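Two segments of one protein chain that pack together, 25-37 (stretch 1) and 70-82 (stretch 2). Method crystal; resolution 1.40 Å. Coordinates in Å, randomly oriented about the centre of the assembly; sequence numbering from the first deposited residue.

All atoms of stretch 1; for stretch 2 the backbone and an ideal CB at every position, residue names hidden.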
ATOM      1  N   ARG A  25      10.440  -8.727 -14.639  1.00 12.46           N
ATOM      2  CA  ARG A  25       9.123  -8.502 -14.017  1.00 11.34           C
ATOM      3  C   ARG A  25       8.434  -7.394 -14.817  1.00 11.14           C
ATOM      4  O   ARG A  25       8.987  -6.419 -15.290  1.00 12.96           O
ATOM      5  CB  ARG A  25       9.245  -8.109 -12.538  1.00 14.66           C
ATOM      6  CG  ARG A  25       9.757  -9.271 -11.677  1.00 11.92           C
ATOM      7  CD  ARG A  25      10.112  -8.947 -10.267  1.00 11.56           C
ATOM      8  NE  ARG A  25      10.951  -7.766 -10.116  1.00 10.99           N
ATOM      9  CZ  ARG A  25      12.288  -7.768 -10.426  1.00 11.68           C
ATOM     10  NH1 ARG A  25      12.868  -8.895 -10.853  1.00 14.60           N
ATOM     11  NH2 ARG A  25      12.949  -6.627 -10.252  1.00 12.20           N
ATOM     12  N   HIS A  26       7.107  -7.568 -15.000  1.00 12.39           N
ATOM     13  CA  HIS A  26       6.346  -6.738 -15.954  1.00 12.63           C
ATOM     14  C   HIS A  26       5.081  -6.250 -15.249  1.00 12.07           C
ATOM     15  O   HIS A  26       4.302  -7.115 -14.832  1.00 12.42           O
ATOM     16  CB  HIS A  26       6.003  -7.585 -17.194  1.00 13.99           C
ATOM     17  CG  HIS A  26       7.263  -8.207 -17.775  1.00 15.52           C
ATOM     18  ND1 HIS A  26       8.169  -7.385 -18.425  1.00 20.63           N
ATOM     19  CD2 HIS A  26       7.778  -9.437 -17.722  1.00 18.28           C
ATOM     20  CE1 HIS A  26       9.195  -8.156 -18.802  1.00 24.16           C
ATOM     21  NE2 HIS A  26       8.973  -9.386 -18.389  1.00 20.06           N
ATOM     22  N   TYR A  27       4.951  -4.941 -15.105  1.00 11.10           N
ATOM     23  CA  TYR A  27       3.916  -4.315 -14.270  1.00 11.33           C
ATOM     24  C   TYR A  27       2.720  -3.897 -15.125  1.00 11.67           C
ATOM     25  O   TYR A  27       2.880  -3.450 -16.256  1.00 12.82           O
ATOM     26  CB  TYR A  27       4.463  -3.093 -13.478  1.00 11.27           C
ATOM     27  CG  TYR A  27       5.644  -3.583 -12.627  1.00 10.48           C
ATOM     28  CD1 TYR A  27       5.487  -4.034 -11.345  1.00 11.56           C
ATOM     29  CD2 TYR A  27       6.909  -3.577 -13.205  1.00 11.94           C
ATOM     30  CE1 TYR A  27       6.544  -4.495 -10.541  1.00 12.43           C
ATOM     31  CE2 TYR A  27       7.984  -4.043 -12.439  1.00 12.08           C
ATOM     32  CZ  TYR A  27       7.800  -4.477 -11.159  1.00 12.02           C
ATOM     33  OH  TYR A  27       8.865  -4.945 -10.404  1.00 11.41           O
ATOM     34  N   ARG A  28       1.543  -4.017 -14.524  1.00  9.92           N
ATOM     35  CA  ARG A  28       0.294  -3.507 -15.149  1.00 10.71           C
ATOM     36  C   ARG A  28      -0.323  -2.579 -14.149  1.00 10.26           C
ATOM     37  O   ARG A  28      -0.565  -3.045 -13.026  1.00 11.71           O
ATOM     38  CB  ARG A  28      -0.633  -4.671 -15.471  1.00 13.00           C
ATOM     39  CG  ARG A  28      -1.950  -4.220 -16.172  1.00 20.71           C
ATOM     40  CD  ARG A  28      -2.655  -5.478 -16.643  1.00 37.95           C
ATOM     41  NE  ARG A  28      -2.054  -6.327 -17.666  1.00 37.15           N
ATOM     42  CZ  ARG A  28      -2.325  -7.641 -17.718  1.00 40.31           C
ATOM     43  NH1 ARG A  28      -3.152  -8.164 -16.810  1.00 47.11           N
ATOM     44  NH2 ARG A  28      -1.748  -8.357 -18.676  1.00 39.93           N
ATOM     45  N   VAL A  29      -0.446  -1.272 -14.427  1.00 10.63           N
ATOM     46  CA  VAL A  29      -0.809  -0.288 -13.416  1.00  8.81           C
ATOM     47  C   VAL A  29      -2.136   0.345 -13.859  1.00 13.38           C
ATOM     48  O   VAL A  29      -2.219   0.903 -14.970  1.00 13.37           O
ATOM     49  CB  VAL A  29       0.271   0.785 -13.241  1.00 12.56           C
ATOM     50  CG1 VAL A  29      -0.175   1.860 -12.237  1.00 12.45           C
ATOM     51  CG2 VAL A  29       1.561   0.056 -12.836  1.00  9.03           C
ATOM     52  N   TRP A  30      -3.128   0.229 -12.990  1.00 10.41           N
ATOM     53  CA  TRP A  30      -4.427   0.837 -13.282  1.00 11.67           C
ATOM     54  C   TRP A  30      -4.549   2.117 -12.460  1.00 13.94           C
ATOM     55  O   TRP A  30      -4.249   2.178 -11.253  1.00 12.62           O
ATOM     56  CB  TRP A  30      -5.601  -0.051 -12.925  1.00 10.67           C
ATOM     57  CG  TRP A  30      -5.739  -1.284 -13.730  1.00 14.20           C
ATOM     58  CD1 TRP A  30      -6.533  -1.406 -14.847  1.00 15.99           C
ATOM     59  CD2 TRP A  30      -5.120  -2.570 -13.538  1.00 12.39           C
ATOM     60  NE1 TRP A  30      -6.431  -2.691 -15.346  1.00 18.37           N
ATOM     61  CE2 TRP A  30      -5.562  -3.415 -14.548  1.00 15.01           C
ATOM     62  CE3 TRP A  30      -4.206  -3.030 -12.551  1.00 11.87           C
ATOM     63  CZ2 TRP A  30      -5.153  -4.729 -14.642  1.00 19.75           C
ATOM     64  CZ3 TRP A  30      -3.791  -4.363 -12.659  1.00 14.90           C
ATOM     65  CH2 TRP A  30      -4.251  -5.187 -13.690  1.00 18.66           C
ATOM     66  N   THR A  31      -4.980   3.189 -13.120  1.00 11.55           N
ATOM     67  CA  THR A  31      -5.278   4.441 -12.450  1.00 11.45           C
ATOM     68  C   THR A  31      -6.784   4.703 -12.506  1.00 12.97           C
ATOM     69  O   THR A  31      -7.340   4.756 -13.622  1.00 14.91           O
ATOM     70  CB  THR A  31      -4.491   5.614 -13.049  1.00 13.56           C
ATOM     71  OG1 THR A  31      -3.082   5.314 -12.956  1.00 17.72           O
ATOM     72  CG2 THR A  31      -4.667   6.880 -12.225  1.00 16.57           C
ATOM     73  N   ALA A  32      -7.458   4.813 -11.383  1.00 11.15           N
ATOM     74  CA  ALA A  32      -8.873   5.071 -11.265  1.00 11.06           C
ATOM     75  C   ALA A  32      -9.028   6.500 -10.784  1.00  9.12           C
ATOM     76  O   ALA A  32      -8.610   6.850  -9.694  1.00 11.06           O
ATOM     77  CB  ALA A  32      -9.581   4.082 -10.314  1.00 12.04           C
ATOM     78  N   VAL A  33      -9.654   7.369 -11.626  1.00 11.60           N
ATOM     79  CA  VAL A  33      -9.809   8.787 -11.308  1.00 12.83           C
ATOM     80  C   VAL A  33     -11.294   9.056 -11.026  1.00 11.19           C
ATOM     81  O   VAL A  33     -12.113   8.601 -11.851  1.00 11.64           O
ATOM     82  CB  VAL A  33      -9.359   9.680 -12.475  1.00 11.30           C
ATOM     83  CG1 VAL A  33      -9.579  11.134 -12.158  1.00 14.87           C
ATOM     84  CG2 VAL A  33      -7.867   9.472 -12.830  1.00 14.75           C
ATOM     85  N   PRO A  34     -11.640   9.724  -9.958  1.00 12.11           N
ATOM     86  CA  PRO A  34     -13.063   9.998  -9.678  1.00 12.09           C
ATOM     87  C   PRO A  34     -13.694  10.829 -10.813  1.00 13.06           C
ATOM     88  O   PRO A  34     -13.028  11.648 -11.429  1.00 13.86           O
ATOM     89  CB  PRO A  34     -13.017  10.800  -8.405  1.00 14.56           C
ATOM     90  CG  PRO A  34     -11.697  10.412  -7.742  1.00 14.43           C
ATOM     91  CD  PRO A  34     -10.748  10.284  -8.906  1.00 11.91           C
ATOM     92  N   ASN A  35     -14.967  10.544 -11.051  1.00 13.68           N
ATOM     93  CA  ASN A  35     -15.710  11.372 -12.016  1.00 13.73           C
ATOM     94  C   ASN A  35     -16.315  12.564 -11.349  1.00 22.61           C
ATOM     95  O   ASN A  35     -16.861  13.410 -12.059  1.00 24.30           O
ATOM     96  CB  ASN A  35     -16.804  10.510 -12.653  1.00 13.18           C
ATOM     97  CG  ASN A  35     -16.250   9.576 -13.682  1.00 15.75           C
ATOM     98  OD1 ASN A  35     -15.037   9.612 -13.984  1.00 19.39           O
ATOM     99  ND2 ASN A  35     -17.070   8.743 -14.311  1.00 17.44           N
ATOM    100  N   THR A  36     -16.301  12.624 -10.034  1.00 18.37           N
ATOM    101  CA  THR A  36     -16.720  13.863  -9.346  1.00 29.51           C
ATOM    102  C   THR A  36     -15.491  14.752  -9.265  1.00 26.34           C
ATOM    103  O   THR A  36     -14.310  14.354  -9.241  1.00 24.26           O
ATOM    104  CB  THR A  36     -17.402  13.469  -8.049  1.00 42.09           C
ATOM    105  OG1 THR A  36     -16.587  12.659  -7.205  1.00 27.72           O
ATOM    106  CG2 THR A  36     -18.546  12.490  -8.395  1.00 47.79           C
ATOM    107  N   THR A  37     -15.737  16.049  -9.276  1.00 31.16           N
ATOM    108  CA  THR A  37     -14.661  17.055  -9.374  1.00 25.03           C
ATOM    109  C   THR A  37     -13.757  17.076  -8.137  1.00 19.98           C
ATOM    110  O   THR A  37     -14.226  16.862  -7.026  1.00 23.81           O
ATOM    111  CB  THR A  37     -15.346  18.400  -9.675  1.00 45.10           C
ATOM    112  OG1 THR A  37     -15.924  18.284 -11.000  1.00 33.22           O
ATOM    113  CG2 THR A  37     -14.386  19.572  -9.714  1.00 26.02           C
ATOM    114  N   UNK A  70     -14.338  12.560   0.073  1.00 19.50           N
ATOM    115  CA  UNK A  70     -13.408  13.032  -0.945  1.00 16.45           C
ATOM    116  C   UNK A  70     -12.812  11.849  -1.710  1.00 14.57           C
ATOM    117  O   UNK A  70     -11.795  11.328  -1.249  1.00 16.74           O
ATOM    118  CB  UNK A  70     -12.298  13.872  -0.310  1.00 16.45           C
ATOM    119  N   UNK A  71     -13.378  11.357  -2.781  1.00 14.23           N
ATOM    120  CA  UNK A  71     -12.904  10.109  -3.412  1.00 14.14           C
ATOM    121  C   UNK A  71     -11.482  10.313  -3.878  1.00 14.01           C
ATOM    122  O   UNK A  71     -11.057  11.317  -4.451  1.00 13.75           O
ATOM    123  CB  UNK A  71     -13.797   9.693  -4.583  1.00 14.14           C
ATOM    124  N   UNK A  72     -10.651   9.279  -3.607  1.00 12.91           N
ATOM    125  CA  UNK A  72      -9.257   9.374  -4.043  1.00 11.37           C
ATOM    126  C   UNK A  72      -9.011   8.862  -5.450  1.00  8.89           C
ATOM    127  O   UNK A  72      -9.758   8.000  -5.922  1.00 10.87           O
ATOM    128  CB  UNK A  72      -8.363   8.601  -3.071  1.00 11.37           C
ATOM    129  N   UNK A  73      -7.904   9.332  -6.031  1.00 10.27           N
ATOM    130  CA  UNK A  73      -7.311   8.567  -7.128  1.00 12.28           C
ATOM    131  C   UNK A  73      -6.742   7.225  -6.595  1.00  8.19           C
ATOM    132  O   UNK A  73      -6.124   7.259  -5.511  1.00 10.44           O
ATOM    133  CB  UNK A  73      -6.214   9.385  -7.812  1.00 12.28           C
ATOM    134  N   UNK A  74      -7.006   6.174  -7.337  1.00  9.03           N
ATOM    135  CA  UNK A  74      -6.547   4.840  -6.877  1.00  9.64           C
ATOM    136  C   UNK A  74      -5.545   4.361  -7.909  1.00 11.35           C
ATOM    137  O   UNK A  74      -5.835   4.295  -9.121  1.00 10.97           O
ATOM    138  CB  UNK A  74      -7.700   3.847  -6.717  1.00  9.64           C
ATOM    139  N   UNK A  75      -4.338   3.997  -7.489  1.00 10.44           N
ATOM    140  CA  UNK A  75      -3.333   3.472  -8.407  1.00  8.47           C
ATOM    141  C   UNK A  75      -3.080   2.034  -7.987  1.00  8.85           C
ATOM    142  O   UNK A  75      -2.463   1.839  -6.929  1.00 10.75           O
ATOM    143  CB  UNK A  75      -2.048   4.302  -8.391  1.00  8.47           C
ATOM    144  N   UNK A  76      -3.549   1.066  -8.757  1.00  8.89           N
ATOM    145  CA  UNK A  76      -3.363  -0.338  -8.392  1.00  7.74           C
ATOM    146  C   UNK A  76      -2.159  -0.842  -9.168  1.00  9.61           C
ATOM    147  O   UNK A  76      -2.155  -0.903 -10.394  1.00 10.07           O
ATOM    148  CB  UNK A  76      -4.609  -1.176  -8.686  1.00  7.74           C
ATOM    149  N   UNK A  77      -1.091  -1.162  -8.400  1.00  8.43           N
ATOM    150  CA  UNK A  77       0.189  -1.522  -9.055  1.00  9.85           C
ATOM    151  C   UNK A  77       0.221  -3.050  -9.125  1.00 11.86           C
ATOM    152  O   UNK A  77       0.487  -3.683  -8.063  1.00 10.51           O
ATOM    153  CB  UNK A  77       1.400  -0.971  -8.299  1.00  9.85           C
ATOM    154  N   UNK A  78      -0.063  -3.619 -10.286  1.00  9.31           N
ATOM    155  CA  UNK A  78      -0.121  -5.054 -10.457  1.00  9.28           C
ATOM    156  C   UNK A  78       0.904  -5.564 -11.461  1.00  9.93           C
ATOM    157  O   UNK A  78       1.876  -4.834 -11.716  1.00 11.01           O
ATOM    158  CB  UNK A  78      -1.528  -5.466 -10.895  1.00  9.28           C
ATOM    159  N   UNK A  79       0.645  -6.730 -11.964  1.00  9.83           N
ATOM    160  CA  UNK A  79       1.560  -7.430 -12.847  1.00 10.92           C
ATOM    161  C   UNK A  79       0.891  -7.836 -14.121  1.00 11.64           C
ATOM    162  O   UNK A  79      -0.362  -7.937 -14.107  1.00 12.97           O
ATOM    163  CB  UNK A  79       2.145  -8.662 -12.153  1.00 10.92           C
ATOM    164  N   UNK A  80       1.659  -8.101 -15.173  1.00 10.07           N
ATOM    165  CA  UNK A  80       1.048  -8.548 -16.435  1.00 13.46           C
ATOM    166  C   UNK A  80       0.780 -10.041 -16.345  1.00 15.95           C
ATOM    167  O   UNK A  80       1.565 -10.912 -16.789  1.00 17.50           O
ATOM    168  CB  UNK A  80       1.945  -8.232 -17.633  1.00 13.46           C
ATOM    169  N   UNK A  81      -0.355 -10.356 -15.743  1.00 14.89           N
ATOM    170  CA  UNK A  81      -0.742 -11.756 -15.493  1.00 14.15           C
ATOM    171  C   UNK A  81      -2.245 -11.851 -15.494  1.00 15.11           C
ATOM    172  O   UNK A  81      -2.958 -10.876 -15.264  1.00 17.68           O
ATOM    173  CB  UNK A  81      -0.174 -12.272 -14.169  1.00 14.15           C
ATOM    174  N   UNK A  82      -2.752 -13.055 -15.756  1.00 16.75           N
ATOM    175  CA  UNK A  82      -4.212 -13.181 -15.689  1.00 20.05           C
ATOM    176  C   UNK A  82      -4.640 -13.753 -14.341  1.00 24.18           C
ATOM    177  O   UNK A  82      -5.812 -14.046 -14.126  1.00 24.95           O
ATOM    178  CB  UNK A  82      -4.729 -14.066 -16.825  1.00 20.05           C
TER

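Position 70 points its CB away, with nothing of stretch 1 within 5.5 Å, so almost any residue would do; it is T70. Position 71 turns toward stretch 1, its ideal CB 3.9 Å from CG of P34. A compact apolar side chain would suit, and the phi of -62° also admits proline. It is P71, whose CG lies 3.8 Å from CB of P34 and 3.5 Å from OG1 of T36. Position 72 points away; its phi of -88° allows the deposited P72.

At position 73 the strand begins. The CB points sideways, near CD of P34, and extended backbone angles favour a branched apolar residue. V73 places CG2 3.9 Å from P34 CD and CG1 3.8 Å from T31 CG2.

Position 74 pairs with A32, and both main-chain bonds form: A32 N to the carbonyl O of 74, 2.8 Å, and N of 74 to A32 O, 2.9 Å. Beside so small a neighbour, a larger apolar side chain has room. I74 fits, its CB 4.0 Å from A32 CB.

Position 75 lies on the face carrying V29 and T31, so valine, isoleucine or threonine would serve. V75 brings CG1 to 3.5 Å from V29 CG1, a contact diagonal to the T31 pairing.

Position 76 shares the other face with W30, whose indole extends toward 78. Several small or apolar residues are conceivable; A76 leaves its CB 4.3 Å from W30 CE3, while its N donates to W30 O at 2.8 Å.

Position 77 pairs with V29, again inviting a branched apolar residue; V77 sets CG1 4.3 Å from V29 CG2.

Position 78 is the most restrictive. An ideal CB would sit 3.1 Å from W30 CZ3, a tight approach, and 3.4 Å from R28 O. Glycine is the natural choice: the edge of the W30 ring comes near G78 CA, at 4.3 Å from CZ3, while G78 N donates to R28 O at 2.8 Å.

At position 79 the CB leads away overall, but a long side chain could return to the Y27 ring, so an aromatic is attractive. Y79 does this: its CE1 is 3.4 Å from Y27 CE1, the rings oblique at 35°.

At position 80 the main-chain N reaches H26 O, at 2.8 Å; Y27 O remains within reach of a long side chain with a donor. Q80 suits, its NE2 donating to Y27 O at 3.0 Å.

Positions 81 and 82 point away and tolerate polar residues. T81 contributes its backbone O, to which R28 NH1 donates a weak hydrogen bond at 3.1 Å; N82 makes no contact.

Stretch 2 70-82: TPPVIVAVGYQTN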
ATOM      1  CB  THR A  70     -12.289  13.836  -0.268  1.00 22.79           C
ATOM      2  OG1 THR A  70     -12.912  14.920   0.463  1.00 22.00           O
ATOM      3  CG2 THR A  70     -11.373  14.512  -1.273  1.00 18.26           C
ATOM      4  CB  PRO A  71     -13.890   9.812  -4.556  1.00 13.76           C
ATOM      5  CG  PRO A  71     -14.455  11.162  -4.880  1.00 16.98           C
ATOM      6  CD  PRO A  71     -14.557  11.885  -3.541  1.00 20.59           C
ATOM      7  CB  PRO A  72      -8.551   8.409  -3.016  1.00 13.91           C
ATOM      8  CG  PRO A  72      -9.604   7.352  -2.827  1.00 13.05           C
ATOM      9  CD  PRO A  72     -10.928   8.063  -2.800  1.00 13.56           C
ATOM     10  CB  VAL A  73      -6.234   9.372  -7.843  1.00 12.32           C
ATOM     11  CG1 VAL A  73      -5.457   8.646  -8.917  1.00  9.75           C
ATOM     12  CG2 VAL A  73      -6.921  10.622  -8.510  1.00 12.25           C
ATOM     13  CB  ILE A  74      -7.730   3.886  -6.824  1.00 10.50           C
ATOM     14  CG1 ILE A  74      -8.905   4.463  -6.003  1.00 12.25           C
ATOM     15  CG2 ILE A  74      -7.248   2.549  -6.325  1.00 12.25           C
ATOM     16  CD1 ILE A  74     -10.051   3.472  -5.896  1.00 16.07           C
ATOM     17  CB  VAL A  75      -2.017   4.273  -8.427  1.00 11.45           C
ATOM     18  CG1 VAL A  75      -1.031   3.660  -9.394  1.00 10.41           C
ATOM     19  CG2 VAL A  75      -2.310   5.737  -8.764  1.00 12.55           C
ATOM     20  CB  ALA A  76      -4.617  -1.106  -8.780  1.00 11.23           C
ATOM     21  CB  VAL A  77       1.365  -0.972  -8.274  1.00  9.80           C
ATOM     22  CG1 VAL A  77       2.688  -1.306  -8.956  1.00 11.25           C
ATOM     23  CG2 VAL A  77       1.146   0.560  -8.121  1.00 11.48           C
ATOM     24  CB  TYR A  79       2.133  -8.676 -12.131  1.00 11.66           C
ATOM     25  CG  TYR A  79       3.055  -8.297 -10.992  1.00 10.54           C
ATOM     26  CD1 TYR A  79       4.397  -7.975 -11.225  1.00 10.09           C
ATOM     27  CD2 TYR A  79       2.623  -8.242  -9.650  1.00 11.27           C
ATOM     28  CE1 TYR A  79       5.250  -7.638 -10.161  1.00 10.10           C
ATOM     29  CE2 TYR A  79       3.440  -7.891  -8.568  1.00 10.85           C
ATOM     30  CZ  TYR A  79       4.790  -7.591  -8.868  1.00 11.27           C
ATOM     31  OH  TYR A  79       5.587  -7.223  -7.798  1.00 12.02           O
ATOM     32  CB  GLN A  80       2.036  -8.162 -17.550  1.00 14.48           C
ATOM     33  CG  GLN A  80       2.114  -6.643 -17.735  1.00 15.74           C
ATOM     34  CD  GLN A  80       3.154  -6.227 -18.779  1.00 16.05           C
ATOM     35  OE1 GLN A  80       3.316  -6.988 -19.747  1.00 19.98           O
ATOM     36  NE2 GLN A  80       3.817  -5.089 -18.583  1.00 15.41           N
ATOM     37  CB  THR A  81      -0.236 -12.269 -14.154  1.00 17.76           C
ATOM     38  OG1 THR A  81      -0.728 -13.621 -13.965  1.00 21.06           O
ATOM     39  CG2 THR A  81      -0.806 -11.409 -13.022  1.00 15.70           C
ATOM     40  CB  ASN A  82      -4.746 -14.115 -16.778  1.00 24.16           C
ATOM     41  CG  ASN A  82      -4.620 -13.514 -18.171  1.00 28.90           C
ATOM     42  OD1 ASN A  82      -5.324 -12.557 -18.506  1.00 82.83           O
ATOM     43  ND2 ASN A  82      -3.715 -14.064 -18.965  1.00 51.78           N
TER
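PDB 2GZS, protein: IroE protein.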